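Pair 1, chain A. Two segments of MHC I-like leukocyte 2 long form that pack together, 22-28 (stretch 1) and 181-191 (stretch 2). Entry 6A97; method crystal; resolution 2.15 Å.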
# COMPACT_ATOMS: atom_id res chain seq x y z
N THR A 22 -20.16 -5.80 -0.23
CA THR A 22 -20.12 -5.80 -1.69
C THR A 22 -19.39 -7.03 -2.24
O THR A 22 -18.34 -7.43 -1.74
CB THR A 22 -19.46 -4.51 -2.23
OG1 THR A 22 -19.40 -4.56 -3.66
CG2 THR A 22 -18.06 -4.33 -1.66
N HIS A 23 -19.96 -7.64 -3.28
CA HIS A 23 -19.40 -8.86 -3.84
C HIS A 23 -19.48 -8.87 -5.36
O HIS A 23 -20.34 -8.21 -5.95
CB HIS A 23 -20.11 -10.08 -3.27
CG HIS A 23 -20.01 -10.20 -1.79
ND1 HIS A 23 -18.90 -10.72 -1.15
CD2 HIS A 23 -20.89 -9.88 -0.81
CE1 HIS A 23 -19.10 -10.70 0.15
NE2 HIS A 23 -20.29 -10.20 0.39
N THR A 24 -18.59 -9.63 -5.99
CA THR A 24 -18.54 -9.70 -7.44
C THR A 24 -18.48 -11.14 -7.95
O THR A 24 -17.77 -11.98 -7.40
CB THR A 24 -17.33 -8.92 -7.99
OG1 THR A 24 -17.32 -7.60 -7.46
CG2 THR A 24 -17.38 -8.85 -9.51
N LEU A 25 -19.25 -11.41 -9.00
CA LEU A 25 -19.18 -12.67 -9.72
C LEU A 25 -18.69 -12.37 -11.13
O LEU A 25 -19.26 -11.54 -11.82
CB LEU A 25 -20.54 -13.37 -9.76
CG LEU A 25 -20.70 -14.53 -10.75
CD1 LEU A 25 -19.68 -15.62 -10.47
CD2 LEU A 25 -22.11 -15.09 -10.70
N ARG A 26 -17.62 -13.04 -11.55
CA ARG A 26 -17.04 -12.78 -12.87
C ARG A 26 -16.75 -14.06 -13.63
O ARG A 26 -16.12 -14.98 -13.10
CB ARG A 26 -15.76 -11.95 -12.74
CG ARG A 26 -15.10 -11.65 -14.08
CD ARG A 26 -13.79 -10.88 -13.89
NE ARG A 26 -14.00 -9.58 -13.25
CZ ARG A 26 -14.16 -8.44 -13.92
NH1 ARG A 26 -14.34 -7.30 -13.26
NH2 ARG A 26 -14.13 -8.43 -15.25
N TYR A 27 -17.21 -14.11 -14.87
CA TYR A 27 -16.93 -15.21 -15.78
C TYR A 27 -15.88 -14.76 -16.76
O TYR A 27 -16.10 -13.81 -17.50
CB TYR A 27 -18.18 -15.65 -16.55
CG TYR A 27 -19.36 -16.08 -15.70
CD1 TYR A 27 -20.21 -15.14 -15.12
CD2 TYR A 27 -19.66 -17.43 -15.53
CE1 TYR A 27 -21.30 -15.52 -14.37
CE2 TYR A 27 -20.75 -17.83 -14.78
CZ TYR A 27 -21.57 -16.87 -14.20
OH TYR A 27 -22.66 -17.26 -13.46
N ASN A 28 -14.72 -15.42 -16.77
CA ASN A 28 -13.73 -15.19 -17.80
C ASN A 28 -13.78 -16.32 -18.82
O ASN A 28 -13.45 -17.47 -18.51
CB ASN A 28 -12.33 -15.06 -17.20
CG ASN A 28 -12.04 -13.66 -16.69
OD1 ASN A 28 -12.94 -12.81 -16.65
ND2 ASN A 28 -10.80 -13.40 -16.30
N ILE A 181 -30.16 -14.02 -13.60
CA ILE A 181 -29.49 -15.31 -13.44
C ILE A 181 -28.16 -15.19 -12.68
O ILE A 181 -27.97 -15.86 -11.67
CB ILE A 181 -29.24 -16.01 -14.80
CG1 ILE A 181 -30.55 -16.58 -15.36
CG2 ILE A 181 -28.26 -17.15 -14.64
CD1 ILE A 181 -31.49 -15.57 -15.96
N CYS A 182 -27.26 -14.35 -13.18
CA CYS A 182 -25.98 -14.12 -12.51
C CYS A 182 -26.12 -13.72 -11.03
O CYS A 182 -25.43 -14.29 -10.18
CB CYS A 182 -25.14 -13.07 -13.26
SG CYS A 182 -23.93 -12.20 -12.22
N PRO A 183 -27.02 -12.76 -10.70
CA PRO A 183 -27.16 -12.43 -9.28
C PRO A 183 -27.64 -13.61 -8.42
O PRO A 183 -27.22 -13.73 -7.26
CB PRO A 183 -28.21 -11.31 -9.28
CG PRO A 183 -28.10 -10.70 -10.63
CD PRO A 183 -27.81 -11.85 -11.55
N ALA A 184 -28.50 -14.45 -8.97
CA ALA A 184 -28.98 -15.63 -8.24
C ALA A 184 -27.83 -16.61 -8.01
O ALA A 184 -27.70 -17.18 -6.92
CB ALA A 184 -30.12 -16.29 -8.98
N HIS A 185 -27.00 -16.80 -9.03
CA HIS A 185 -25.81 -17.64 -8.90
C HIS A 185 -24.87 -17.12 -7.82
O HIS A 185 -24.43 -17.87 -6.95
CB HIS A 185 -25.07 -17.72 -10.24
CG HIS A 185 -25.77 -18.55 -11.27
ND1 HIS A 185 -26.80 -19.41 -10.96
CD2 HIS A 185 -25.59 -18.65 -12.61
CE1 HIS A 185 -27.22 -20.01 -12.06
NE2 HIS A 185 -26.51 -19.56 -13.07
N LEU A 186 -24.57 -15.82 -7.88
CA LEU A 186 -23.69 -15.19 -6.91
C LEU A 186 -24.19 -15.40 -5.48
O LEU A 186 -23.41 -15.71 -4.58
CB LEU A 186 -23.56 -13.69 -7.19
CG LEU A 186 -22.77 -12.86 -6.16
CD1 LEU A 186 -21.40 -13.47 -5.87
CD2 LEU A 186 -22.63 -11.41 -6.62
N GLN A 187 -25.49 -15.26 -5.30
CA GLN A 187 -26.10 -15.45 -3.99
C GLN A 187 -25.92 -16.88 -3.50
O GLN A 187 -25.59 -17.12 -2.34
CB GLN A 187 -27.59 -15.09 -4.02
CG GLN A 187 -28.13 -14.65 -2.68
CD GLN A 187 -27.32 -13.53 -2.07
OE1 GLN A 187 -27.25 -12.43 -2.62
NE2 GLN A 187 -26.69 -13.80 -0.93
N ARG A 188 -26.12 -17.83 -4.41
CA ARG A 188 -25.97 -19.24 -4.07
C ARG A 188 -24.50 -19.55 -3.76
O ARG A 188 -24.21 -20.28 -2.82
CB ARG A 188 -26.49 -20.11 -5.21
CG ARG A 188 -26.80 -21.55 -4.81
CD ARG A 188 -27.35 -22.35 -5.99
NE ARG A 188 -26.40 -22.41 -7.10
CZ ARG A 188 -26.56 -21.75 -8.25
NH1 ARG A 188 -27.63 -21.00 -8.44
NH2 ARG A 188 -25.65 -21.86 -9.21
N TYR A 189 -23.59 -18.97 -4.54
CA TYR A 189 -22.15 -19.15 -4.30
C TYR A 189 -21.72 -18.58 -2.95
O TYR A 189 -20.94 -19.21 -2.22
CB TYR A 189 -21.32 -18.49 -5.39
CG TYR A 189 -21.41 -19.11 -6.77
CD1 TYR A 189 -21.95 -20.38 -6.95
CD2 TYR A 189 -20.94 -18.43 -7.88
CE1 TYR A 189 -22.03 -20.95 -8.22
CE2 TYR A 189 -21.01 -18.99 -9.14
CZ TYR A 189 -21.55 -20.25 -9.31
OH TYR A 189 -21.62 -20.78 -10.58
N LEU A 190 -22.20 -17.39 -2.62
CA LEU A 190 -21.81 -16.71 -1.39
C LEU A 190 -22.22 -17.49 -0.15
O LEU A 190 -21.52 -17.49 0.86
CB LEU A 190 -22.42 -15.30 -1.34
CG LEU A 190 -21.73 -14.26 -2.22
CD1 LEU A 190 -22.49 -12.94 -2.22
CD2 LEU A 190 -20.28 -14.06 -1.76
N ALA A 191 -23.36 -18.17 -0.23
CA ALA A 191 -23.83 -19.01 0.87
C ALA A 191 -22.89 -20.19 1.09
O ALA A 191 -22.50 -20.49 2.22
CB ALA A 191 -25.25 -19.50 0.60
O HOH W 1 -22.72 -19.63 -12.67

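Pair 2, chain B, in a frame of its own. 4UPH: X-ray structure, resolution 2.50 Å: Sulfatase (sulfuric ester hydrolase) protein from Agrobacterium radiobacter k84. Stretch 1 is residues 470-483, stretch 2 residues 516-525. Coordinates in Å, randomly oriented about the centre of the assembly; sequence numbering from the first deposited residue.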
# COMPACT_ATOMS: atom_id res chain seq x y z
N LEU B 470 -3.22 6.68 -12.17
CA LEU B 470 -3.45 8.04 -11.68
C LEU B 470 -4.21 7.99 -10.34
O LEU B 470 -4.87 6.98 -10.03
CB LEU B 470 -4.25 8.90 -12.71
CG LEU B 470 -5.70 8.43 -13.09
CD1 LEU B 470 -6.75 9.02 -12.13
CD2 LEU B 470 -6.03 8.80 -14.52
N ALA B 471 -4.11 9.09 -9.56
CA ALA B 471 -4.84 9.30 -8.32
C ALA B 471 -5.47 10.70 -8.39
O ALA B 471 -4.83 11.66 -8.84
CB ALA B 471 -3.92 9.21 -7.13
N VAL B 472 -6.75 10.80 -7.98
CA VAL B 472 -7.48 12.06 -8.00
C VAL B 472 -7.79 12.54 -6.60
O VAL B 472 -8.26 11.76 -5.78
CB VAL B 472 -8.78 11.96 -8.85
CG1 VAL B 472 -9.63 13.23 -8.74
CG2 VAL B 472 -8.46 11.65 -10.31
N ILE B 473 -7.52 13.83 -6.34
CA ILE B 473 -7.93 14.54 -5.13
C ILE B 473 -8.85 15.68 -5.61
O ILE B 473 -8.43 16.53 -6.39
CB ILE B 473 -6.83 14.92 -4.10
CG1 ILE B 473 -7.45 15.71 -2.95
CG2 ILE B 473 -5.67 15.67 -4.69
CD1 ILE B 473 -7.03 15.26 -1.68
N ARG B 474 -10.13 15.61 -5.27
CA ARG B 474 -11.10 16.57 -5.76
C ARG B 474 -11.97 17.15 -4.67
O ARG B 474 -12.71 16.43 -4.02
CB ARG B 474 -11.95 15.94 -6.88
CG ARG B 474 -12.91 16.89 -7.56
CD ARG B 474 -14.29 16.31 -7.44
NE ARG B 474 -15.27 16.93 -8.33
CZ ARG B 474 -16.06 17.94 -8.00
NH1 ARG B 474 -15.91 18.55 -6.83
NH2 ARG B 474 -16.98 18.37 -8.84
N ASP B 475 -11.90 18.46 -4.51
CA ASP B 475 -12.75 19.15 -3.56
C ASP B 475 -13.74 20.05 -4.33
O ASP B 475 -14.04 19.79 -5.48
CB ASP B 475 -11.96 19.86 -2.42
CG ASP B 475 -10.92 20.92 -2.75
OD1 ASP B 475 -11.12 21.67 -3.74
OD2 ASP B 475 -10.00 21.11 -1.93
N GLU B 476 -14.33 21.03 -3.66
CA GLU B 476 -15.31 21.92 -4.26
C GLU B 476 -14.66 22.93 -5.19
O GLU B 476 -15.30 23.35 -6.17
CB GLU B 476 -16.12 22.62 -3.16
CG GLU B 476 -15.29 23.19 -2.00
CD GLU B 476 -14.43 22.27 -1.14
OE1 GLU B 476 -14.98 21.34 -0.50
OE2 GLU B 476 -13.20 22.50 -1.06
N ARG B 477 -13.39 23.26 -4.95
CA ARG B 477 -12.70 24.24 -5.76
C ARG B 477 -11.65 23.67 -6.74
O ARG B 477 -11.53 24.20 -7.83
CB ARG B 477 -12.10 25.36 -4.89
N PHE B 478 -10.89 22.63 -6.36
CA PHE B 478 -9.84 22.08 -7.25
C PHE B 478 -9.90 20.59 -7.47
O PHE B 478 -10.44 19.86 -6.66
CB PHE B 478 -8.41 22.47 -6.77
CG PHE B 478 -8.07 23.95 -6.84
CD1 PHE B 478 -7.69 24.54 -8.03
CD2 PHE B 478 -8.12 24.74 -5.69
CE1 PHE B 478 -7.40 25.89 -8.10
CE2 PHE B 478 -7.81 26.10 -5.76
CZ PHE B 478 -7.45 26.67 -6.96
N LYS B 479 -9.36 20.16 -8.61
CA LYS B 479 -9.13 18.76 -8.95
C LYS B 479 -7.68 18.63 -9.34
O LYS B 479 -7.22 19.28 -10.29
CB LYS B 479 -10.03 18.21 -10.07
CG LYS B 479 -9.78 16.71 -10.29
CD LYS B 479 -10.58 16.11 -11.43
CE LYS B 479 -11.92 15.69 -10.91
NZ LYS B 479 -12.78 15.12 -11.97
N TYR B 480 -6.94 17.84 -8.58
CA TYR B 480 -5.54 17.53 -8.84
C TYR B 480 -5.47 16.04 -9.18
O TYR B 480 -5.97 15.20 -8.43
CB TYR B 480 -4.68 17.89 -7.62
CG TYR B 480 -3.23 17.46 -7.72
CD1 TYR B 480 -2.35 18.13 -8.57
CD2 TYR B 480 -2.73 16.43 -6.94
CE1 TYR B 480 -1.01 17.75 -8.67
CE2 TYR B 480 -1.38 16.06 -7.01
CZ TYR B 480 -0.53 16.73 -7.88
OH TYR B 480 0.79 16.41 -7.97
N VAL B 481 -4.97 15.75 -10.39
CA VAL B 481 -4.80 14.39 -10.93
C VAL B 481 -3.34 14.17 -11.08
O VAL B 481 -2.73 14.82 -11.91
CB VAL B 481 -5.50 14.16 -12.30
CG1 VAL B 481 -5.56 12.68 -12.62
CG2 VAL B 481 -6.88 14.80 -12.34
N HIS B 482 -2.78 13.26 -10.28
CA HIS B 482 -1.38 12.90 -10.38
C HIS B 482 -1.27 11.56 -11.10
O HIS B 482 -1.95 10.59 -10.74
CB HIS B 482 -0.70 12.85 -9.00
CG HIS B 482 0.74 12.41 -9.08
ND1 HIS B 482 1.09 11.07 -9.15
CD2 HIS B 482 1.87 13.15 -9.14
CE1 HIS B 482 2.41 11.04 -9.21
NE2 HIS B 482 2.93 12.26 -9.21
N PHE B 483 -0.40 11.51 -12.12
CA PHE B 483 -0.12 10.30 -12.89
C PHE B 483 1.24 9.79 -12.44
O PHE B 483 2.15 10.60 -12.31
CB PHE B 483 -0.07 10.62 -14.38
CG PHE B 483 -1.42 10.83 -15.00
CD1 PHE B 483 -2.09 12.05 -14.85
CD2 PHE B 483 -2.01 9.85 -15.77
CE1 PHE B 483 -3.35 12.27 -15.44
CE2 PHE B 483 -3.26 10.06 -16.37
CZ PHE B 483 -3.94 11.25 -16.18
N TYR B 516 -1.92 20.40 -3.02
CA TYR B 516 -2.66 19.19 -3.36
C TYR B 516 -1.76 17.96 -3.50
O TYR B 516 -2.20 16.85 -3.17
CB TYR B 516 -3.56 19.39 -4.59
CG TYR B 516 -4.79 20.19 -4.25
CD1 TYR B 516 -5.89 19.60 -3.65
CD2 TYR B 516 -4.83 21.56 -4.47
CE1 TYR B 516 -7.00 20.35 -3.26
CE2 TYR B 516 -5.93 22.33 -4.09
CZ TYR B 516 -7.01 21.72 -3.49
OH TYR B 516 -8.10 22.47 -3.15
N ALA B 517 -0.50 18.15 -3.92
CA ALA B 517 0.49 17.08 -4.05
C ALA B 517 0.83 16.55 -2.67
O ALA B 517 0.87 15.32 -2.48
CB ALA B 517 1.75 17.60 -4.75
N GLU B 518 1.03 17.46 -1.69
CA GLU B 518 1.36 17.10 -0.29
C GLU B 518 0.16 16.54 0.46
O GLU B 518 0.32 15.64 1.29
CB GLU B 518 2.03 18.26 0.45
CG GLU B 518 3.38 18.60 -0.15
CD GLU B 518 4.20 19.62 0.59
OE1 GLU B 518 3.61 20.56 1.17
OE2 GLU B 518 5.44 19.49 0.57
N LYS B 519 -1.05 16.99 0.10
CA LYS B 519 -2.29 16.50 0.67
C LYS B 519 -2.48 15.04 0.19
O LYS B 519 -2.77 14.16 0.99
CB LYS B 519 -3.46 17.43 0.26
CG LYS B 519 -4.87 16.91 0.48
CD LYS B 519 -5.43 16.88 1.91
CE LYS B 519 -6.92 16.59 1.91
NZ LYS B 519 -7.73 17.78 2.25
N LEU B 520 -2.26 14.80 -1.12
CA LEU B 520 -2.33 13.45 -1.68
C LEU B 520 -1.23 12.55 -1.03
O LEU B 520 -1.51 11.40 -0.65
CB LEU B 520 -2.23 13.50 -3.19
CG LEU B 520 -2.37 12.14 -3.88
CD1 LEU B 520 -3.73 11.47 -3.56
CD2 LEU B 520 -2.11 12.26 -5.34
N LEU B 521 -0.04 13.11 -0.77
CA LEU B 521 1.02 12.38 -0.08
C LEU B 521 0.59 11.92 1.33
O LEU B 521 0.89 10.80 1.76
CB LEU B 521 2.29 13.25 -0.03
CG LEU B 521 3.26 13.17 -1.21
CD1 LEU B 521 4.33 14.25 -1.11
CD2 LEU B 521 3.93 11.80 -1.26
N SER B 522 -0.16 12.79 2.04
CA SER B 522 -0.70 12.51 3.38
C SER B 522 -1.72 11.37 3.37
O SER B 522 -1.62 10.48 4.21
CB SER B 522 -1.30 13.77 3.99
OG SER B 522 -0.24 14.47 4.63
N LEU B 523 -2.65 11.38 2.38
CA LEU B 523 -3.62 10.33 2.14
C LEU B 523 -2.94 8.98 1.93
O LEU B 523 -3.32 8.01 2.59
CB LEU B 523 -4.41 10.68 0.88
CG LEU B 523 -5.82 11.06 1.07
CD1 LEU B 523 -6.03 12.41 0.55
CD2 LEU B 523 -6.69 10.18 0.29
N ARG B 524 -1.93 8.92 1.01
CA ARG B 524 -1.16 7.72 0.69
C ARG B 524 -0.56 7.10 1.93
O ARG B 524 -0.69 5.89 2.10
CB ARG B 524 -0.04 8.00 -0.35
CG ARG B 524 -0.56 8.33 -1.77
CD ARG B 524 -1.17 7.13 -2.46
NE ARG B 524 -1.19 7.27 -3.92
CZ ARG B 524 -1.94 6.52 -4.72
NH1 ARG B 524 -2.74 5.60 -4.21
NH2 ARG B 524 -1.92 6.70 -6.03
N ALA B 525 0.04 7.92 2.82
CA ALA B 525 0.65 7.49 4.06
C ALA B 525 -0.40 7.01 5.09
O ALA B 525 -0.16 6.04 5.84
CB ALA B 525 1.43 8.64 4.63
O HOH W 2 -3.33 5.53 -8.17
O HOH W 3 -0.64 9.04 -7.91

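In both pairs a helix lies across a β-strand at a steep angle, the N-to-C directions meeting at 115° in pair 1 and 111° in pair 2 (strand 470-474), with axes 8.7 and 9.3 Å apart at closest approach. Fourteen central residues superpose with an RMSD of 0.8 Å. Stretch 1 of pair 2 also includes strand 478-483, hydrogen-bonded to strand 470-474.

The alternation of the strand sets the matching positions. A:His23 and A:Leu25 coincide with B:Ala471 and B:Ile473, and all four direct CA-to-CB toward the helix, whereas A:Thr24 and B:Val472 between them point away. On the helix, A:Leu186 matches B:Leu520, with the same t, p rotamer and side-chain centres 1.0 Å apart.

The centre is aliphatic in both. A:Leu25 packs against A:Leu186 (CB to CB, 4.0 Å) and reaches A:Cys182, its CD2 lying 3.7 Å from SG. Its CD1 meets the edge of the A:Tyr189 ring, 3.9 Å from CE2. B:Ile473 occupies nearly the same space, and its branches reach the matching helix positions: its CG2 lies 4.3 Å from B:Leu520 CB and 4.1 Å from B:Tyr516 CD1, while its CD1 approaches B:Leu523 CD1 at 3.8 Å. Thus the position filled by a compact cysteine in pair 1 holds a large tyrosine in pair 2, and an aromatic ring gives way to a leucine at A:Tyr189 and B:Leu523.

The flanking strand position differs more. A:His23 presents a ring face to the helix, with A:Leu190 CD2 3.9 Å from its centroid. Both residues also meet the matched leucine: A:His23 CB lies 4.4 Å from A:Leu186 CD2, and the small B:Ala471 brings its CB to 4.0 Å from B:Leu520 CD2, with B:Arg524 NH2 3.4 Å from the same CB. That same NH2 donates to two waters; one of them also donates to B:Leu470 O, bridging strand and helix.

Polar links at the other end of the strand take different forms. Pair 1 has no direct hydrogen bond across its stretches; a water lies between the hydroxyls, 2.5 Å from A:Tyr27 OH and 2.6 Å from A:Tyr189 OH, to which it donates. At the position of A:Tyr27, B:Asp475 accepts a hydrogen bond from the helix, B:Tyr516 OH to OD2 at 2.6 Å. Its OD1 accepts from the backbone N atoms of B:Arg477 and B:Phe478, so one carboxylate ties the turn to the helix. Strand 478-483 contributes B:Tyr480, whose CB packs 3.6 Å from B:Tyr516 CB.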